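Local atomic coordinates of leucine aminopeptidase 1 (Caenorhabditis elegans, PDB entry 2HC9), a protein that removes N-terminal amino acids, preferably leucine, from peptides as a zinc-dependent aminopeptidase of the M17 family, and probably acts as a digestive enzyme. Residues Ser19-Gly24 and Val109-Phe114; Thr380-Leu385 and Gly450-His455. The protein carries 1 engineered substitution. One frame throughout, in Å; residues are numbered along the deposited sequence. Where two conformers were deposited one is given.

In the fold
The two contacts belong to different parts of the subunit. Interaction 1 pairs two neighbouring parallel strands of the mixed sheet in the N-terminal, macro-like domain, away from the zinc and bicarbonate sites. Interaction 2 lies in the catalytic domain, where the chain leaves strand 376-380, turns into helix 383-396 and is tied to the start of strand 452-457. The centres of interaction 1 and interaction 2 are about 40 Å apart, on opposite sides of the centre of the chain; the nearest atoms of interaction 1 and interaction 2 are about 26 Å apart. Interaction 2 is the one near the catalytic machinery: the side chain of W453 is about 9 Å from that of R338, a predicted active-site residue, and about 12 Å from that of the zinc ligand K252.

Interaction 1: Ser19-Gly24 and Val109-Phe114; sequences SLIIVG and VHFVLF
The ring of F114 receives a methyl of I22 at its edge, in the ring plane, with I22 CG2 3.7 Å from F114 CE2; the two side chains lie side by side and point the same way. On the other side of the sheet, V23 CG2 comes to the edge of the F111 ring, whereas I21 meets that ring obliquely. CG of F111 stands anti to the carbonyl carbon, beside the backbone N (chi1 -66°); the ring lies beside I21, with F111 CE1 3.7 Å from I21 CB. I21 CB and CG2 touch CE1 and CD1 of the ring, and I21 CD1 touches CE1 and CZ, so one branched side chain meets three consecutive ring atoms. L20 CD1 lies obliquely to the H110 ring and touches V112 CG2 at 4.0 Å.

The backbones run parallel and in register. H110 N gives a nearly straight bond to S19 O (2.8 Å, 176°), and I21 N returns one to H110 O. I21 thus bonds H110 through its N and V112 through its O, the two residues flanking its partner F111; V23 repeats the pattern with V112 and F114. Beta-branched I21, I22, V23, V109 and V112 favour the extended backbone and line both faces of the sheet with apolar groups.

H110 NE2 is hydrogen-bonded to D149 OD2 of the neighbouring strand 145-151. Helix 36-42 packs over L20, I22, H110 and V112, and helix 90-97 over I21, V23 and F111. Strands 72-77 and 145-151 flank the pair, making it an interior part of a layered alpha/beta domain.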
ATOM      1  N   SER A  19      36.650   4.448  35.034  1.00 20.47           N
ATOM      2  CA  SER A  19      35.271   4.920  35.153  0.50 20.72           C
ATOM      3  C   SER A  19      34.553   4.170  36.257  1.00 20.10           C
ATOM      4  O   SER A  19      34.667   2.944  36.356  1.00 21.25           O
ATOM      5  CB  SER A  19      34.487   4.678  33.861  0.50 15.21           C
ATOM      6  OG  SER A  19      33.112   4.962  34.081  0.50 14.22           O
ATOM      7  N   LEU A  20      33.794   4.894  37.070  1.00 18.34           N
ATOM      8  CA  LEU A  20      33.095   4.268  38.171  1.00 17.61           C
ATOM      9  C   LEU A  20      31.586   4.389  37.974  1.00 23.26           C
ATOM     10  O   LEU A  20      31.054   5.488  37.777  1.00 19.96           O
ATOM     11  CB  LEU A  20      33.474   4.934  39.507  1.00 21.58           C
ATOM     12  CG  LEU A  20      32.629   4.508  40.714  1.00 21.96           C
ATOM     13  CD1 LEU A  20      32.896   3.052  41.069  1.00 21.95           C
ATOM     14  CD2 LEU A  20      32.889   5.416  41.946  1.00 20.29           C
ATOM     15  N   ILE A  21      30.888   3.267  38.064  1.00 17.83           N
ATOM     16  CA  ILE A  21      29.427   3.321  38.022  1.00 16.05           C
ATOM     17  C   ILE A  21      28.849   2.608  39.237  1.00 16.67           C
ATOM     18  O   ILE A  21      29.092   1.416  39.442  1.00 21.64           O
ATOM     19  CB  ILE A  21      28.875   2.736  36.689  1.00 19.41           C
ATOM     20  CG1 ILE A  21      29.389   3.575  35.513  1.00 21.73           C
ATOM     21  CG2 ILE A  21      27.317   2.684  36.720  1.00 19.00           C
ATOM     22  CD1 ILE A  21      29.149   2.969  34.182  1.00 32.62           C
ATOM     23  N   ILE A  22      28.107   3.360  40.054  1.00 15.08           N
ATOM     24  CA  ILE A  22      27.441   2.799  41.240  1.00 16.27           C
ATOM     25  C   ILE A  22      25.979   2.483  40.922  1.00 20.13           C
ATOM     26  O   ILE A  22      25.271   3.309  40.345  1.00 20.96           O
ATOM     27  CB  ILE A  22      27.501   3.779  42.448  1.00 18.31           C
ATOM     28  CG1 ILE A  22      28.958   4.151  42.735  1.00 17.65           C
ATOM     29  CG2 ILE A  22      26.814   3.169  43.710  1.00 16.81           C
ATOM     30  CD1 ILE A  22      29.105   5.442  43.561  1.00 17.61           C
ATOM     31  N   VAL A  23      25.538   1.282  41.291  1.00 19.96           N
ATOM     32  CA  VAL A  23      24.188   0.830  40.953  1.00 19.66           C
ATOM     33  C   VAL A  23      23.444   0.293  42.175  1.00 21.55           C
ATOM     34  O   VAL A  23      23.976  -0.529  42.934  1.00 19.56           O
ATOM     35  CB  VAL A  23      24.226  -0.259  39.844  1.00 18.60           C
ATOM     36  CG1 VAL A  23      22.778  -0.629  39.389  1.00 20.43           C
ATOM     37  CG2 VAL A  23      25.088   0.209  38.676  1.00 14.71           C
ATOM     38  N   GLY A  24      22.209   0.757  42.377  1.00 21.76           N
ATOM     39  CA  GLY A  24      21.384   0.194  43.449  1.00 18.14           C
ATOM     40  C   GLY A  24      19.939   0.675  43.409  1.00 17.73           C
ATOM     41  O   GLY A  24      19.658   1.753  42.916  1.00 22.74           O
ATOM     42  N   VAL A 109      36.517  -0.120  33.788  1.00 19.41           N
ATOM     43  CA  VAL A 109      35.193   0.254  34.308  1.00 19.63           C
ATOM     44  C   VAL A 109      34.887  -0.524  35.573  1.00 16.85           C
ATOM     45  O   VAL A 109      34.896  -1.752  35.582  1.00 18.98           O
ATOM     46  CB  VAL A 109      34.071   0.063  33.289  1.00 18.28           C
ATOM     47  CG1 VAL A 109      32.765   0.700  33.828  1.00 18.44           C
ATOM     48  CG2 VAL A 109      34.481   0.720  31.981  1.00 18.10           C
ATOM     49  N   HIS A 110      34.636   0.208  36.644  1.00 16.22           N
ATOM     50  CA  HIS A 110      34.384  -0.410  37.926  1.00 18.79           C
ATOM     51  C   HIS A 110      32.902  -0.211  38.297  1.00 18.44           C
ATOM     52  O   HIS A 110      32.460   0.939  38.484  1.00 19.07           O
ATOM     53  CB  HIS A 110      35.290   0.246  38.980  1.00 18.16           C
ATOM     54  CG  HIS A 110      35.361  -0.513  40.276  1.00 21.41           C
ATOM     55  ND1 HIS A 110      36.035  -0.032  41.378  1.00 22.80           N
ATOM     56  CD2 HIS A 110      34.862  -1.720  40.638  1.00 16.67           C
ATOM     57  CE1 HIS A 110      35.943  -0.909  42.367  1.00 24.40           C
ATOM     58  NE2 HIS A 110      35.234  -1.939  41.945  1.00 23.09           N
ATOM     59  N   PHE A 111      32.154  -1.311  38.383  1.00 16.96           N
ATOM     60  CA  PHE A 111      30.778  -1.266  38.925  1.00 15.99           C
ATOM     61  C   PHE A 111      30.788  -1.637  40.386  1.00 19.07           C
ATOM     62  O   PHE A 111      31.346  -2.671  40.774  1.00 19.15           O
ATOM     63  CB  PHE A 111      29.805  -2.201  38.180  1.00 18.01           C
ATOM     64  CG  PHE A 111      29.569  -1.782  36.755  1.00 15.99           C
ATOM     65  CD1 PHE A 111      28.462  -1.005  36.420  1.00 19.00           C
ATOM     66  CD2 PHE A 111      30.510  -2.097  35.770  1.00 15.32           C
ATOM     67  CE1 PHE A 111      28.282  -0.563  35.104  1.00 16.09           C
ATOM     68  CE2 PHE A 111      30.343  -1.670  34.450  1.00 17.88           C
ATOM     69  CZ  PHE A 111      29.227  -0.904  34.106  1.00 17.32           C
ATOM     70  N   VAL A 112      30.128  -0.803  41.173  1.00 16.83           N
ATOM     71  CA  VAL A 112      29.757  -1.181  42.532  1.00 17.85           C
ATOM     72  C   VAL A 112      28.248  -1.424  42.548  1.00 17.28           C
ATOM     73  O   VAL A 112      27.446  -0.482  42.461  1.00 20.01           O
ATOM     74  CB  VAL A 112      30.125  -0.107  43.557  1.00 18.36           C
ATOM     75  CG1 VAL A 112      29.668  -0.574  44.955  1.00 18.63           C
ATOM     76  CG2 VAL A 112      31.658   0.132  43.548  1.00 17.91           C
ATOM     77  N   LEU A 113      27.898  -2.689  42.651  1.00 16.50           N
ATOM     78  CA  LEU A 113      26.495  -3.127  42.582  1.00 16.31           C
ATOM     79  C   LEU A 113      25.970  -3.467  43.974  1.00 19.56           C
ATOM     80  O   LEU A 113      26.301  -4.519  44.534  1.00 18.96           O
ATOM     81  CB  LEU A 113      26.361  -4.334  41.641  1.00 18.21           C
ATOM     82  CG  LEU A 113      24.964  -4.999  41.541  1.00 19.57           C
ATOM     83  CD1 LEU A 113      23.918  -4.003  41.005  1.00 21.29           C
ATOM     84  CD2 LEU A 113      25.035  -6.216  40.629  1.00 24.87           C
ATOM     85  N   PHE A 114      25.122  -2.584  44.509  1.00 18.16           N
ATOM     86  CA  PHE A 114      24.446  -2.848  45.788  1.00 19.57           C
ATOM     87  C   PHE A 114      23.123  -3.545  45.520  1.00 26.14           C
ATOM     88  O   PHE A 114      22.130  -2.902  45.237  1.00 29.18           O
ATOM     89  CB  PHE A 114      24.165  -1.536  46.517  1.00 18.18           C
ATOM     90  CG  PHE A 114      25.404  -0.821  46.972  1.00 20.62           C
ATOM     91  CD1 PHE A 114      26.138  -1.297  48.061  1.00 23.98           C
ATOM     92  CD2 PHE A 114      25.813   0.351  46.338  1.00 24.59           C
ATOM     93  CE1 PHE A 114      27.295  -0.626  48.503  1.00 25.33           C
ATOM     94  CE2 PHE A 114      26.966   1.039  46.768  1.00 25.40           C
ATOM     95  CZ  PHE A 114      27.704   0.545  47.858  1.00 26.99           C
TER

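Interaction 2: Thr380-Leu385 and Gly450-His455; sequences TNDEQL and GLRWLH
An ST turn and a helix N-cap follow one another where T380, N381 and D382 meet the start of strand 452-457 in the catalytic domain. T380 OG1, anti to its backbone N (chi1 178°), donates to W453 O at 2.7 Å, approaching from above the carbonyl plane. The same hydroxyl oxygen accepts from D382 N at 3.1 Å, closing the ST turn. Threonine suits the place: its hydroxyl bonds backbone while its CG2 methyl lies 3.9 Å from L454 CD1, which CB touches as well.

The amide of N381 bonds the backbone on either side of R452, at W453 N in the strand and at L451 O just before it. OD1 accepts from W453 N (2.9 Å, 169°), while ND2 donates to L451 O at 3.0 Å, with that oxygen close to the amide plane. Together the two bonds fix the rotation of the amide, a task for which asparagine's paired donor and acceptor are well matched. T380 and L454 form an antiparallel non-hydrogen-bonded pair: strand 376-380 runs beside strand 452-457, whose other neighbour is the parallel strand 356-361.

D382 is the N-cap of helix 383-396. Aspartate's short carboxylate side chain can curl back to a first-turn N-H, and OD2 accepts from L385 N (2.9 Å) through its anti lone pair. OD2 also takes a bond from a water, which in turn accepts from R452 NH1. The opposite charges thus meet through water, D382 OD2 and R452 NH1 being 4.9 Å apart, and may still attract each other. The aliphatic part of R452 passes beside the carboxylate, with CG 3.7 Å from D382 OD1, while its NH2 bonds T356. L385 CD2 meets R452 CB, and L385 CG meets L454 CD1. W453 NE1 bonds D359, and T380 O is held by R83 of a neighbouring subunit.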
ATOM      1  N   THR A 380       3.043 -23.878  26.216  1.00 16.42           N
ATOM      2  CA  THR A 380       3.405 -25.198  26.724  1.00 17.83           C
ATOM      3  C   THR A 380       2.169 -26.061  27.028  1.00 17.00           C
ATOM      4  O   THR A 380       1.117 -25.544  27.433  1.00 17.03           O
ATOM      5  CB  THR A 380       4.318 -25.092  27.987  1.00 15.09           C
ATOM      6  OG1 THR A 380       4.618 -26.406  28.479  1.00 18.20           O
ATOM      7  CG2 THR A 380       3.641 -24.265  29.113  1.00 16.02           C
ATOM      8  N   ASN A 381       2.317 -27.367  26.844  1.00 16.01           N
ATOM      9  CA  ASN A 381       1.293 -28.345  27.249  1.00 19.31           C
ATOM     10  C   ASN A 381       1.244 -28.569  28.752  1.00 22.31           C
ATOM     11  O   ASN A 381       0.344 -29.245  29.251  1.00 20.70           O
ATOM     12  CB  ASN A 381       1.462 -29.685  26.513  1.00 19.56           C
ATOM     13  CG  ASN A 381       2.707 -30.452  26.951  1.00 18.95           C
ATOM     14  OD1 ASN A 381       3.738 -29.850  27.252  1.00 20.46           O
ATOM     15  ND2 ASN A 381       2.607 -31.781  26.997  1.00 18.77           N
ATOM     16  N   ASP A 382       2.210 -28.005  29.476  1.00 18.64           N
ATOM     17  CA  ASP A 382       2.336 -28.268  30.915  1.00 17.46           C
ATOM     18  C   ASP A 382       2.149 -27.011  31.758  1.00 18.62           C
ATOM     19  O   ASP A 382       3.005 -26.129  31.787  1.00 18.01           O
ATOM     20  CB  ASP A 382       3.681 -28.956  31.221  1.00 18.49           C
ATOM     21  CG  ASP A 382       3.729 -29.527  32.637  1.00 23.71           C
ATOM     22  OD1 ASP A 382       3.396 -30.719  32.811  1.00 20.91           O
ATOM     23  OD2 ASP A 382       4.104 -28.786  33.557  1.00 19.39           O
ATOM     24  N   GLU A 383       1.020 -26.931  32.460  1.00 18.59           N
ATOM     25  CA  GLU A 383       0.703 -25.741  33.259  1.00 18.49           C
ATOM     26  C   GLU A 383       1.735 -25.401  34.337  1.00 19.13           C
ATOM     27  O   GLU A 383       2.085 -24.221  34.546  1.00 18.12           O
ATOM     28  CB  GLU A 383      -0.691 -25.880  33.885  1.00 21.38           C
ATOM     29  CG  GLU A 383      -1.172 -24.580  34.511  1.00 22.20           C
ATOM     30  CD  GLU A 383      -2.578 -24.685  35.123  1.00 34.26           C
ATOM     31  OE1 GLU A 383      -3.256 -25.717  34.971  1.00 35.75           O
ATOM     32  OE2 GLU A 383      -2.995 -23.726  35.768  1.00 33.14           O
ATOM     33  N   GLN A 384       2.222 -26.425  35.034  1.00 18.23           N
ATOM     34  CA  GLN A 384       3.237 -26.196  36.062  1.00 21.09           C
ATOM     35  C   GLN A 384       4.520 -25.616  35.455  1.00 16.49           C
ATOM     36  O   GLN A 384       5.127 -24.703  36.033  1.00 19.01           O
ATOM     37  CB  GLN A 384       3.562 -27.496  36.779  1.00 25.84           C
ATOM     38  CG  GLN A 384       2.491 -27.912  37.766  1.00 40.14           C
ATOM     39  CD  GLN A 384       2.763 -29.290  38.328  1.00 48.75           C
ATOM     40  OE1 GLN A 384       3.565 -29.450  39.248  1.00 55.11           O
ATOM     41  NE2 GLN A 384       2.112 -30.298  37.763  1.00 54.01           N
ATOM     42  N   LEU A 385       4.922 -26.141  34.301  1.00 18.72           N
ATOM     43  CA  LEU A 385       6.124 -25.607  33.626  1.00 17.09           C
ATOM     44  C   LEU A 385       5.887 -24.140  33.198  1.00 18.47           C
ATOM     45  O   LEU A 385       6.798 -23.296  33.273  1.00 18.00           O
ATOM     46  CB  LEU A 385       6.514 -26.498  32.451  1.00 19.22           C
ATOM     47  CG  LEU A 385       7.793 -26.115  31.676  1.00 17.77           C
ATOM     48  CD1 LEU A 385       8.967 -25.990  32.638  1.00 14.73           C
ATOM     49  CD2 LEU A 385       8.066 -27.185  30.608  1.00 16.23           C
ATOM     50  N   GLY A 450       2.462 -36.920  26.468  1.00 22.26           N
ATOM     51  CA  GLY A 450       3.353 -37.846  27.180  1.00 22.51           C
ATOM     52  C   GLY A 450       4.660 -37.267  27.720  1.00 22.38           C
ATOM     53  O   GLY A 450       5.435 -37.976  28.375  1.00 20.34           O
ATOM     54  N   LEU A 451       4.927 -35.988  27.443  1.00 18.32           N
ATOM     55  CA  LEU A 451       6.164 -35.344  27.895  1.00 19.41           C
ATOM     56  C   LEU A 451       5.889 -33.879  28.197  1.00 19.49           C
ATOM     57  O   LEU A 451       4.732 -33.466  28.226  1.00 19.57           O
ATOM     58  CB  LEU A 451       7.305 -35.506  26.861  1.00 22.21           C
ATOM     59  CG  LEU A 451       7.083 -35.149  25.371  1.00 20.59           C
ATOM     60  CD1 LEU A 451       7.147 -33.634  25.096  1.00 19.10           C
ATOM     61  CD2 LEU A 451       8.130 -35.855  24.551  1.00 21.97           C
ATOM     62  N   ARG A 452       6.933 -33.091  28.474  1.00 16.46           N
ATOM     63  CA  ARG A 452       6.722 -31.653  28.637  1.00 13.94           C
ATOM     64  C   ARG A 452       7.390 -30.932  27.467  1.00 20.54           C
ATOM     65  O   ARG A 452       8.564 -31.155  27.188  1.00 19.33           O
ATOM     66  CB  ARG A 452       7.305 -31.170  29.974  1.00 16.03           C
ATOM     67  CG  ARG A 452       6.547 -31.786  31.189  1.00 19.83           C
ATOM     68  CD  ARG A 452       7.063 -31.249  32.512  1.00 23.29           C
ATOM     69  NE  ARG A 452       8.506 -31.488  32.622  1.00 24.99           N
ATOM     70  CZ  ARG A 452       9.319 -30.825  33.434  1.00 28.40           C
ATOM     71  NH1 ARG A 452       8.830 -29.877  34.235  1.00 24.54           N
ATOM     72  NH2 ARG A 452      10.630 -31.117  33.446  1.00 25.14           N
ATOM     73  N   TRP A 453       6.613 -30.099  26.772  1.00 16.94           N
ATOM     74  CA  TRP A 453       7.097 -29.356  25.619  1.00 16.52           C
ATOM     75  C   TRP A 453       6.770 -27.896  25.861  1.00 17.02           C
ATOM     76  O   TRP A 453       5.636 -27.555  26.201  1.00 17.38           O
ATOM     77  CB  TRP A 453       6.424 -29.844  24.306  1.00 16.78           C
ATOM     78  CG  TRP A 453       6.641 -28.861  23.147  1.00 19.41           C
ATOM     79  CD1 TRP A 453       7.840 -28.373  22.689  1.00 18.73           C
ATOM     80  CD2 TRP A 453       5.624 -28.244  22.347  1.00 16.98           C
ATOM     81  NE1 TRP A 453       7.626 -27.472  21.649  1.00 18.31           N
ATOM     82  CE2 TRP A 453       6.273 -27.399  21.411  1.00 18.87           C
ATOM     83  CE3 TRP A 453       4.220 -28.327  22.329  1.00 17.16           C
ATOM     84  CZ2 TRP A 453       5.563 -26.627  20.486  1.00 16.69           C
ATOM     85  CZ3 TRP A 453       3.520 -27.566  21.396  1.00 15.86           C
ATOM     86  CH2 TRP A 453       4.188 -26.738  20.485  1.00 16.63           C
ATOM     87  N   LEU A 454       7.761 -27.025  25.674  1.00 13.59           N
ATOM     88  CA  LEU A 454       7.545 -25.601  25.801  1.00 16.62           C
ATOM     89  C   LEU A 454       8.210 -24.889  24.632  1.00 16.34           C
ATOM     90  O   LEU A 454       9.417 -25.051  24.384  1.00 15.43           O
ATOM     91  CB  LEU A 454       8.077 -25.067  27.140  1.00 16.30           C
ATOM     92  CG  LEU A 454       7.784 -23.591  27.421  1.00 15.14           C
ATOM     93  CD1 LEU A 454       7.411 -23.308  28.909  1.00 14.21           C
ATOM     94  CD2 LEU A 454       8.928 -22.636  26.915  1.00 15.08           C
ATOM     95  N   HIS A 455       7.414 -24.081  23.940  1.00 13.04           N
ATOM     96  CA  HIS A 455       7.891 -23.247  22.827  1.00 16.10           C
ATOM     97  C   HIS A 455       7.980 -21.794  23.319  1.00 16.78           C
ATOM     98  O   HIS A 455       7.069 -21.313  23.992  1.00 16.80           O
ATOM     99  CB  HIS A 455       6.864 -23.362  21.678  1.00 14.90           C
ATOM    100  CG  HIS A 455       6.957 -22.245  20.684  1.00 15.43           C
ATOM    101  ND1 HIS A 455       8.050 -22.083  19.856  1.00 16.90           N
ATOM    102  CD2 HIS A 455       6.099 -21.236  20.387  1.00 14.40           C
ATOM    103  CE1 HIS A 455       7.865 -21.014  19.099  1.00 19.42           C
ATOM    104  NE2 HIS A 455       6.690 -20.479  19.403  1.00 15.83           N
TER
HETATM  105  O   HOH W   1       6.143 -29.357  35.197  1.00 24.89           O